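Local coordinates for osmotically inducible lipoprotein OsmE (Pseudomonas aeruginosa PAO1, PDB 4DM5) that is of unknown function but, as an osmotically inducible lipoprotein with a BamE-like domain, probably acts at the cell envelope, at residues A[9-12]-A[13-16]; A[26-29]-A[30-34]; A[44-47]-A[48-51]; A[86-89]-A[90-94]. All coordinates share one frame; numbering follows the deposited sequence.

From the N terminus, the chain first makes interaction 1, where residues 9-16 turn into the short helix 12-15 beside strands 52-60 and 63-71. Interaction 2 starts helix 30-37, its centre about 22 Å from that of interaction 1. Interaction 3 closes the loop 46-51 that joins strand 42-45 to strand 52-60, and interaction 4 is a length of the C-terminal helix 85-94. All four are local and follow in series, none nested or crossing. Interactions 3 and 4 alone touch, their centres about 10 Å apart: Arg46 pairs with Glu92, and Leu47 N lies 2.9 Å from Asp89 OD1, tying the hairpin loop to the last helix.

Interaction 1 (A[9-12]-A[13-16]); sequences PVNY and ITFR
An N-cap opens the short helix 12-15: the side chain of Asn11 reaches forward to the first turn. Its OD1 accepts a weak, bent bond from Ile13 N at 3.0 Å, and the same oxygen lies against Ile13 CB. The amide gets there because CG stands anti to the Asn11 backbone N (chi1 -177°). The carbonyl of Asn11 adds a second hold, taking Thr14 N on its O at 2.9 Å, with the donor well above the carbonyl plane. Phe15 N repeats this geometry on Tyr12 O at 2.9 Å, an i to i+3 pattern that gives a single, loosely bonded turn.

Two side-chain contacts flank this capped turn, which packs on the four-stranded antiparallel sheet of the BamE-type domain. Val10 CG1 meets the Phe15 ring obliquely at CD2, 4.0 Å away, while the buried Phe15 packs on Leu58 and Lys60 of strand 52-60, Gln65 of strand 63-71 and Phe82. Tyr12 reaches along the turn to Arg16, whose CA lies over one face of the phenol ring and whose CB is 3.6 Å from Tyr12 CE2. Beyond the ring, one water joins Tyr12 OH, at 2.6 Å, to Arg16 O, to which it donates.

Interaction 2 (A[26-29]-A[30-34]); sequences KGMS and QQEVL
Met28, a selenomethionine described here in one of its two conformers, lays its side chain across that of Glu32 at about a right angle, its CG 3.4 Å from Glu32 CB and its SE 3.6 Å from Glu32 CG. The chain leaves the backbone extended, with CG anti to the Met28 N (chi1 180°), then bends at the last torsion and brings CE to the carboxylate carbon of Glu32. The same Met28 CG also meets Val33 CG2 at 3.7 Å. Met28 thus touches both the exposed Glu32 and the buried Val33, which packs on Asn54, Tyr56, Phe71 and Val77 of the sheet.

Ser29 is the N-cap of helix 30-37. With chi1 at 68°, its hydroxyl swings over the first turn, and OG accepts from Glu32 N at 3.2 Å, the bond nearly straight at 159°. Ser29 O then receives Val33 N at 3.1 Å, the i to i+4 bond across the junction. A water completes the start of the helix: Ser29 N donates to it at 3.0 Å, and it donates to Glu32 OE1 at 2.7 Å. The carboxylate is thus linked through water to the backbone just ahead of the helix, where the helix dipole would probably favour its negative charge. Just upstream, Gly27 and Met28 are hydrogen-bonded through their backbones to Val77 of edge strand 77-81.

Interaction 3 (A[44-47]-A[48-51]); sequences QKRL and MKPG
Hydrogen bonds close the loop first: Gly51 O accepts both Arg46 N, at 3.0 Å and almost straight (170°), and Lys45 NZ, also at 3.0 Å. The ammonium sits on a lone pair in the carbonyl plane of Gly51, and donates as well to Arg46 O at 2.8 Å, again on a lone pair in plane. Bends at chi2 and chi4 fold the Lys45 chain back over the loop, so one charged group ties two carbonyls together.

Among the packing contacts, Lys49 CB lies over one face of the Arg46 guanidinium, offset toward its rim, and Lys49 CD approaches Arg46 NH2 at 3.6 Å. The aliphatic part of Arg46 runs alongside the loop's return, with CD 3.5 Å from Pro50 O. Leu47 and the selenomethionine Met48 point the same way, Leu47 CG 4.1 Å from Met48 SE.

As for charge, two bases turn to Glu92 OE2 on helix 85-94, Arg46 NH2 in a salt bridge and Lys49 NZ in a long, weak ion pair. The loop joins neighbouring antiparallel strands 42-45 and 52-60; across the sheet, Arg46 NH1 forms a salt bridge with Asp78 and a hydrogen bond with Phe71 O.

Interaction 4 (A[86-89]-A[90-94]); sequences SELD and RHERD
Asp89 OD1 is gripped twice: a water donates to it at 2.8 Å, and Leu47 N of the 46-51 loop is a second donor. Glu92 OE1 accepts a hydrogen bond from the same water at 2.8 Å, which joins two acids three residues apart that would otherwise probably repel each other.

Glu92 runs out extended, its CG anti to the carbonyl carbon (chi1 -68°), and passes Leu88 obliquely. Its OE2 lies 3.8 Å from CD1 of the buried Leu88 and also forms a salt bridge with Arg46 NH2, with a long, weak ion pair to Lys49 beside it. Both acids therefore turn to the same loop.

Behind these side chains runs the backbone ladder. Leu88 O receives Glu92 N at 2.8 Å, the shortest of its bonds, with the donor nearly on the carbonyl axis. The same four-residue step recurs on either side: Arg90 N to Ser86 O and His91 N to Glu87 O, both 2.9 Å, and Arg93 N to Asp89 O, which is longer and more bent (143°).

Away from the acids, Arg90 bends at chi2 and chi3 and offers its guanidinium edge, in plane, to Asp94; the salt bridge from Arg90 NH1 to Asp94 OD2, at 3.4 Å, is a weak pair one turn apart on the helix surface. The unbroken i to i+4 backbone ladder is that of an alpha-helix, here the C-terminal helix 85-94, tethered at its start by the Cys53-Cys85 disulfide to the sheet of this BamE-like domain.

Interaction 1 (A[9-12]-A[13-16])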
loop_
_atom_site.group_PDB
_atom_site.type_symbol
_atom_site.label_atom_id
_atom_site.label_comp_id
_atom_site.label_asym_id
_atom_site.label_seq_id
_atom_site.Cartn_x
_atom_site.Cartn_y
_atom_site.Cartn_z
ATOM N N PRO A 9 3.754 14.531 8.302
ATOM C CA PRO A 9 4.633 13.663 9.120
ATOM C C PRO A 9 3.801 12.581 9.853
ATOM O O PRO A 9 3.010 12.935 10.717
ATOM C CB PRO A 9 5.183 14.653 10.144
ATOM C CG PRO A 9 4.057 15.656 10.346
ATOM C CD PRO A 9 3.106 15.555 9.149
ATOM N N VAL A 10 3.984 11.286 9.587
ATOM C CA VAL A 10 2.943 10.344 9.975
ATOM C C VAL A 10 3.391 9.895 11.379
ATOM O O VAL A 10 4.565 9.666 11.571
ATOM C CB VAL A 10 2.900 9.113 9.070
ATOM C CG1 VAL A 10 1.918 8.142 9.605
ATOM C CG2 VAL A 10 2.549 9.590 7.675
ATOM N N ASN A 11 2.455 9.784 12.319
ATOM C CA ASN A 11 2.739 9.182 13.636
ATOM C C ASN A 11 2.442 7.744 13.523
ATOM O O ASN A 11 1.248 7.234 13.568
ATOM C CB ASN A 11 1.943 9.889 14.779
ATOM C CG ASN A 11 2.270 9.322 16.180
ATOM O OD1 ASN A 11 2.840 8.260 16.288
ATOM N ND2 ASN A 11 1.783 9.969 17.229
ATOM N N TYR A 12 3.491 6.963 13.343
ATOM C CA TYR A 12 3.343 5.544 13.154
ATOM C C TYR A 12 2.564 4.881 14.273
ATOM O O TYR A 12 1.719 4.027 14.040
ATOM C CB TYR A 12 4.774 4.894 12.919
ATOM C CG TYR A 12 4.754 3.430 12.803
ATOM C CD1 TYR A 12 4.329 2.820 11.599
ATOM C CD2 TYR A 12 4.936 2.636 13.876
ATOM C CE1 TYR A 12 4.279 1.442 11.568
ATOM C CE2 TYR A 12 4.789 1.296 13.850
ATOM C CZ TYR A 12 4.509 0.682 12.713
ATOM O OH TYR A 12 4.408 -0.712 12.654
ATOM N N ILE A 13 2.708 5.319 15.516
ATOM C CA ILE A 13 2.045 4.703 16.619
ATOM C C ILE A 13 0.544 4.724 16.375
ATOM O O ILE A 13 -0.102 3.726 16.715
ATOM C CB ILE A 13 2.385 5.414 18.020
ATOM C CG1 ILE A 13 3.799 5.110 18.459
ATOM C CG2 ILE A 13 1.519 4.846 19.212
ATOM C CD1 ILE A 13 4.109 3.588 18.570
ATOM N N THR A 14 0.017 5.808 15.805
ATOM C CA THR A 14 -1.453 5.884 15.602
ATOM C C THR A 14 -1.948 4.697 14.747
ATOM O O THR A 14 -3.049 4.168 14.997
ATOM C CB THR A 14 -1.767 7.179 14.908
ATOM O OG1 THR A 14 -1.249 8.247 15.774
ATOM C CG2 THR A 14 -3.308 7.402 14.727
ATOM N N PHE A 15 -1.111 4.300 13.788
ATOM C CA PHE A 15 -1.568 3.342 12.805
ATOM C C PHE A 15 -1.034 1.948 13.013
ATOM O O PHE A 15 -1.235 1.080 12.120
ATOM C CB PHE A 15 -1.195 3.907 11.413
ATOM C CG PHE A 15 -1.899 5.184 11.131
ATOM C CD1 PHE A 15 -3.240 5.191 10.805
ATOM C CD2 PHE A 15 -1.247 6.434 11.253
ATOM C CE1 PHE A 15 -3.961 6.327 10.629
ATOM C CE2 PHE A 15 -1.979 7.631 11.034
ATOM C CZ PHE A 15 -3.326 7.540 10.683
ATOM N N ARG A 16 -0.237 1.734 14.033
ATOM C CA ARG A 16 0.518 0.462 14.106
ATOM C C ARG A 16 -0.337 -0.812 14.162
ATOM O O ARG A 16 0.152 -1.888 13.782
ATOM C CB ARG A 16 1.581 0.463 15.200
ATOM C CG ARG A 16 0.946 0.466 16.593
ATOM C CD ARG A 16 1.933 0.213 17.755
ATOM N NE ARG A 16 2.577 -1.137 17.636
ATOM C CZ ARG A 16 2.320 -2.216 18.377
ATOM N NH1 ARG A 16 1.447 -2.141 19.384
ATOM N NH2 ARG A 16 2.979 -3.369 18.150
HETATM O O HOH W 1 2.798 -2.652 13.248
#

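Interaction 2 (A[26-29]-A[30-34])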
loop_
_atom_site.group_PDB
_atom_site.type_symbol
_atom_site.label_atom_id
_atom_site.label_comp_id
_atom_site.label_asym_id
_atom_site.label_seq_id
_atom_site.Cartn_x
_atom_site.Cartn_y
_atom_site.Cartn_z
ATOM N N LYS A 26 6.192 -8.845 2.986
ATOM C CA LYS A 26 6.854 -9.087 1.736
ATOM C C LYS A 26 6.567 -10.517 1.230
ATOM O O LYS A 26 6.590 -11.439 2.030
ATOM C CB LYS A 26 8.372 -8.853 1.965
ATOM C CG LYS A 26 9.170 -8.963 0.703
ATOM C CD LYS A 26 10.667 -8.594 0.981
ATOM C CE LYS A 26 11.496 -8.368 -0.279
ATOM N NZ LYS A 26 10.707 -7.921 -1.462
ATOM N N GLY A 27 6.268 -10.675 -0.030
ATOM C CA GLY A 27 6.072 -11.958 -0.630
ATOM C C GLY A 27 4.615 -12.393 -0.669
ATOM O O GLY A 27 4.355 -13.445 -1.262
HETATM N N MSE A 28 3.738 -11.629 0.022
HETATM C CA MSE A 28 2.282 -11.978 0.167
HETATM C C MSE A 28 1.605 -11.820 -1.195
HETATM O O MSE A 28 1.890 -10.912 -1.984
HETATM C CB MSE A 28 1.653 -11.065 1.230
HETATM C CG MSE A 28 0.143 -11.255 1.531
HETATM SE SE MSE A 28 -0.410 -10.257 3.169
HETATM C CE MSE A 28 0.269 -11.576 4.443
ATOM N N SER A 29 0.646 -12.685 -1.484
ATOM C CA SER A 29 -0.151 -12.641 -2.671
ATOM C C SER A 29 -1.215 -11.556 -2.628
ATOM O O SER A 29 -1.548 -11.022 -1.585
ATOM C CB SER A 29 -0.918 -13.980 -2.891
ATOM O OG SER A 29 -1.877 -14.112 -1.904
ATOM N N GLN A 30 -1.603 -11.159 -3.839
ATOM C CA GLN A 30 -2.680 -10.189 -3.961
ATOM C C GLN A 30 -3.946 -10.557 -3.243
ATOM O O GLN A 30 -4.610 -9.761 -2.520
ATOM C CB GLN A 30 -2.951 -9.953 -5.463
ATOM C CG GLN A 30 -1.847 -9.114 -6.157
ATOM C CD GLN A 30 -1.905 -9.161 -7.679
ATOM O OE1 GLN A 30 -1.705 -10.188 -8.318
ATOM N NE2 GLN A 30 -2.195 -8.021 -8.263
ATOM N N GLN A 31 -4.316 -11.862 -3.271
ATOM C CA GLN A 31 -5.528 -12.224 -2.585
ATOM C C GLN A 31 -5.442 -12.163 -1.057
ATOM O O GLN A 31 -6.355 -11.796 -0.384
ATOM C CB GLN A 31 -5.903 -13.694 -3.023
ATOM C CG GLN A 31 -6.718 -13.788 -4.265
ATOM C CD GLN A 31 -7.158 -15.189 -4.469
ATOM O OE1 GLN A 31 -7.769 -15.806 -3.571
ATOM N NE2 GLN A 31 -6.840 -15.727 -5.615
ATOM N N GLU A 32 -4.276 -12.452 -0.488
ATOM C CA GLU A 32 -4.108 -12.341 0.944
ATOM C C GLU A 32 -4.150 -10.859 1.402
ATOM O O GLU A 32 -4.810 -10.494 2.358
ATOM C CB GLU A 32 -2.795 -12.930 1.330
ATOM C CG GLU A 32 -2.765 -12.955 2.848
ATOM C CD GLU A 32 -2.008 -14.093 3.468
ATOM O OE1 GLU A 32 -1.014 -14.643 2.896
ATOM O OE2 GLU A 32 -2.421 -14.397 4.623
ATOM N N VAL A 33 -3.529 -9.988 0.580
ATOM C CA VAL A 33 -3.652 -8.619 0.941
ATOM C C VAL A 33 -5.108 -8.139 0.869
ATOM O O VAL A 33 -5.519 -7.364 1.743
ATOM C CB VAL A 33 -2.770 -7.776 0.020
ATOM C CG1 VAL A 33 -3.024 -6.257 0.183
ATOM C CG2 VAL A 33 -1.296 -8.100 0.272
ATOM N N LEU A 34 -5.877 -8.571 -0.150
ATOM C CA LEU A 34 -7.283 -8.171 -0.195
ATOM C C LEU A 34 -8.104 -8.600 1.073
ATOM O O LEU A 34 -8.939 -7.859 1.661
ATOM C CB LEU A 34 -7.967 -8.730 -1.505
ATOM C CG LEU A 34 -7.393 -8.110 -2.755
ATOM C CD1 LEU A 34 -7.842 -8.765 -4.073
ATOM C CD2 LEU A 34 -7.764 -6.595 -2.682
HETATM O O HOH W 2 0.289 -14.800 0.569
#

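Interaction 3 (A[44-47]-A[48-51])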
loop_
_atom_site.group_PDB
_atom_site.type_symbol
_atom_site.label_atom_id
_atom_site.label_comp_id
_atom_site.label_asym_id
_atom_site.label_seq_id
_atom_site.Cartn_x
_atom_site.Cartn_y
_atom_site.Cartn_z
ATOM N N GLN A 44 -3.984 0.096 -9.551
ATOM C CA GLN A 44 -3.404 0.516 -10.844
ATOM C C GLN A 44 -2.145 -0.245 -11.150
ATOM O O GLN A 44 -1.487 -0.913 -10.306
ATOM C CB GLN A 44 -3.136 2.006 -10.843
ATOM C CG GLN A 44 -2.067 2.400 -9.803
ATOM C CD GLN A 44 -1.955 3.914 -9.529
ATOM O OE1 GLN A 44 -0.885 4.468 -9.681
ATOM N NE2 GLN A 44 -3.032 4.560 -9.059
ATOM N N LYS A 45 -1.801 -0.213 -12.444
ATOM C CA LYS A 45 -0.586 -0.753 -12.860
ATOM C C LYS A 45 0.510 0.189 -12.392
ATOM O O LYS A 45 0.320 1.413 -12.363
ATOM C CB LYS A 45 -0.641 -0.732 -14.439
ATOM C CG LYS A 45 0.721 -1.006 -15.022
ATOM C CD LYS A 45 0.985 -2.491 -15.068
ATOM C CE LYS A 45 2.442 -2.745 -15.391
ATOM N NZ LYS A 45 3.404 -2.210 -14.400
ATOM N N ARG A 46 1.679 -0.337 -11.977
ATOM C CA ARG A 46 2.818 0.501 -11.567
ATOM C C ARG A 46 3.361 1.202 -12.791
ATOM O O ARG A 46 3.586 0.552 -13.808
ATOM C CB ARG A 46 3.956 -0.199 -10.783
ATOM C CG ARG A 46 3.514 -0.832 -9.507
ATOM C CD ARG A 46 4.648 -1.749 -9.088
ATOM N NE ARG A 46 5.743 -1.105 -8.334
ATOM C CZ ARG A 46 6.537 -1.832 -7.557
ATOM N NH1 ARG A 46 6.248 -3.064 -7.473
ATOM N NH2 ARG A 46 7.515 -1.305 -6.841
ATOM N N LEU A 47 3.562 2.502 -12.671
ATOM C CA LEU A 47 4.029 3.231 -13.837
ATOM C C LEU A 47 5.399 2.834 -14.295
ATOM O O LEU A 47 5.602 2.676 -15.502
ATOM C CB LEU A 47 3.974 4.743 -13.513
ATOM C CG LEU A 47 4.234 5.667 -14.694
ATOM C CD1 LEU A 47 3.032 5.644 -15.673
ATOM C CD2 LEU A 47 4.479 7.084 -14.159
HETATM N N MSE A 48 6.339 2.682 -13.368
HETATM C CA MSE A 48 7.762 2.525 -13.692
HETATM C C MSE A 48 8.372 1.145 -13.555
HETATM O O MSE A 48 9.465 0.947 -14.018
HETATM C CB MSE A 48 8.637 3.435 -12.850
HETATM C CG MSE A 48 8.080 4.871 -12.952
HETATM SE SE MSE A 48 8.297 5.746 -14.734
HETATM C CE MSE A 48 10.190 5.250 -14.579
ATOM N N LYS A 49 7.687 0.212 -12.882
ATOM C CA LYS A 49 8.217 -1.176 -12.575
ATOM C C LYS A 49 7.172 -2.192 -12.989
ATOM O O LYS A 49 5.993 -1.866 -13.051
ATOM C CB LYS A 49 8.516 -1.348 -11.098
ATOM C CG LYS A 49 9.666 -0.513 -10.654
ATOM C CD LYS A 49 10.176 -0.790 -9.274
ATOM C CE LYS A 49 11.227 0.282 -9.018
ATOM N NZ LYS A 49 11.619 0.423 -7.582
ATOM N N PRO A 50 7.585 -3.467 -13.270
ATOM C CA PRO A 50 6.491 -4.437 -13.418
ATOM C C PRO A 50 5.684 -4.493 -12.090
ATOM O O PRO A 50 6.227 -4.250 -10.979
ATOM C CB PRO A 50 7.250 -5.761 -13.663
ATOM C CG PRO A 50 8.368 -5.293 -14.562
ATOM C CD PRO A 50 8.817 -3.977 -13.919
ATOM N N GLY A 51 4.409 -4.816 -12.223
ATOM C CA GLY A 51 3.575 -5.159 -11.056
ATOM C C GLY A 51 2.513 -4.073 -10.899
ATOM O O GLY A 51 2.295 -3.250 -11.829
#

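Interaction 4 (A[86-89]-A[90-94])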
loop_
_atom_site.group_PDB
_atom_site.type_symbol
_atom_site.label_atom_id
_atom_site.label_comp_id
_atom_site.label_asym_id
_atom_site.label_seq_id
_atom_site.Cartn_x
_atom_site.Cartn_y
_atom_site.Cartn_z
ATOM N N SER A 86 -0.188 6.939 -6.695
ATOM C CA SER A 86 0.239 7.950 -7.647
ATOM C C SER A 86 1.409 8.748 -7.104
ATOM O O SER A 86 2.355 8.979 -7.905
ATOM C CB SER A 86 -0.889 8.775 -8.200
ATOM O OG SER A 86 -1.310 9.673 -7.225
ATOM N N GLU A 87 1.486 8.920 -5.757
ATOM C CA GLU A 87 2.713 9.411 -5.164
ATOM C C GLU A 87 3.918 8.511 -5.382
ATOM O O GLU A 87 5.028 8.968 -5.592
ATOM C CB GLU A 87 2.519 9.899 -3.716
ATOM C CG GLU A 87 1.451 10.969 -3.454
ATOM C CD GLU A 87 1.340 11.193 -1.927
ATOM O OE1 GLU A 87 0.711 10.404 -1.103
ATOM O OE2 GLU A 87 1.962 12.196 -1.498
ATOM N N LEU A 88 3.689 7.221 -5.223
ATOM C CA LEU A 88 4.703 6.261 -5.451
ATOM C C LEU A 88 5.210 6.409 -6.910
ATOM O O LEU A 88 6.398 6.463 -7.109
ATOM C CB LEU A 88 4.125 4.839 -5.154
ATOM C CG LEU A 88 5.162 3.737 -5.354
ATOM C CD1 LEU A 88 6.361 4.038 -4.450
ATOM C CD2 LEU A 88 4.519 2.468 -4.813
ATOM N N ASP A 89 4.257 6.476 -7.831
ATOM C CA ASP A 89 4.663 6.557 -9.297
ATOM C C ASP A 89 5.504 7.793 -9.480
ATOM O O ASP A 89 6.558 7.708 -10.191
ATOM C CB ASP A 89 3.436 6.656 -10.122
ATOM C CG ASP A 89 2.801 5.313 -10.419
ATOM O OD1 ASP A 89 3.363 4.139 -10.273
ATOM O OD2 ASP A 89 1.616 5.429 -10.785
ATOM N N ARG A 90 5.054 8.873 -8.838
ATOM C CA ARG A 90 5.820 10.210 -8.898
ATOM C C ARG A 90 7.282 10.000 -8.398
ATOM O O ARG A 90 8.293 10.314 -9.084
ATOM C CB ARG A 90 4.949 11.363 -8.257
ATOM C CG ARG A 90 5.498 12.743 -7.977
ATOM C CD ARG A 90 5.028 13.657 -9.090
ATOM N NE ARG A 90 6.112 13.636 -10.043
ATOM C CZ ARG A 90 6.088 14.058 -11.312
ATOM N NH1 ARG A 90 7.224 13.996 -12.002
ATOM N NH2 ARG A 90 4.962 14.508 -11.899
ATOM N N HIS A 91 7.435 9.323 -7.254
ATOM C CA HIS A 91 8.731 8.928 -6.766
ATOM C C HIS A 91 9.566 7.967 -7.589
ATOM O O HIS A 91 10.782 8.169 -7.714
ATOM C CB HIS A 91 8.635 8.394 -5.314
ATOM C CG HIS A 91 9.992 8.131 -4.716
ATOM N ND1 HIS A 91 10.496 6.880 -4.577
ATOM C CD2 HIS A 91 10.999 9.015 -4.309
ATOM C CE1 HIS A 91 11.753 6.949 -4.084
ATOM N NE2 HIS A 91 12.058 8.261 -3.906
ATOM N N GLU A 92 9.005 6.888 -8.118
ATOM C CA GLU A 92 9.823 5.955 -8.897
ATOM C C GLU A 92 10.267 6.631 -10.230
ATOM O O GLU A 92 11.330 6.252 -10.768
ATOM C CB GLU A 92 9.166 4.568 -9.093
ATOM C CG GLU A 92 9.065 3.797 -7.752
ATOM C CD GLU A 92 8.369 2.415 -7.785
ATOM O OE1 GLU A 92 7.879 2.012 -8.862
ATOM O OE2 GLU A 92 8.272 1.704 -6.716
ATOM N N ARG A 93 9.495 7.606 -10.732
ATOM C CA ARG A 93 9.829 8.263 -12.015
ATOM C C ARG A 93 11.011 9.184 -11.842
ATOM O O ARG A 93 11.894 9.254 -12.713
ATOM C CB ARG A 93 8.650 9.055 -12.603
ATOM C CG ARG A 93 9.083 10.054 -13.703
ATOM C CD ARG A 93 9.624 9.320 -14.913
ATOM N NE ARG A 93 10.705 10.063 -15.553
ATOM C CZ ARG A 93 11.915 9.576 -15.778
ATOM N NH1 ARG A 93 12.208 8.322 -15.458
ATOM N NH2 ARG A 93 12.828 10.336 -16.356
ATOM N N ASP A 94 11.010 9.911 -10.728
ATOM C CA ASP A 94 12.102 10.804 -10.379
ATOM C C ASP A 94 13.367 10.032 -9.998
ATOM O O ASP A 94 14.430 10.304 -10.568
ATOM C CB ASP A 94 11.662 11.763 -9.266
ATOM C CG ASP A 94 10.505 12.686 -9.691
ATOM O OD1 ASP A 94 9.963 13.383 -8.821
ATOM O OD2 ASP A 94 10.125 12.722 -10.884
HETATM O O HOH W 3 5.973 3.274 -10.484
#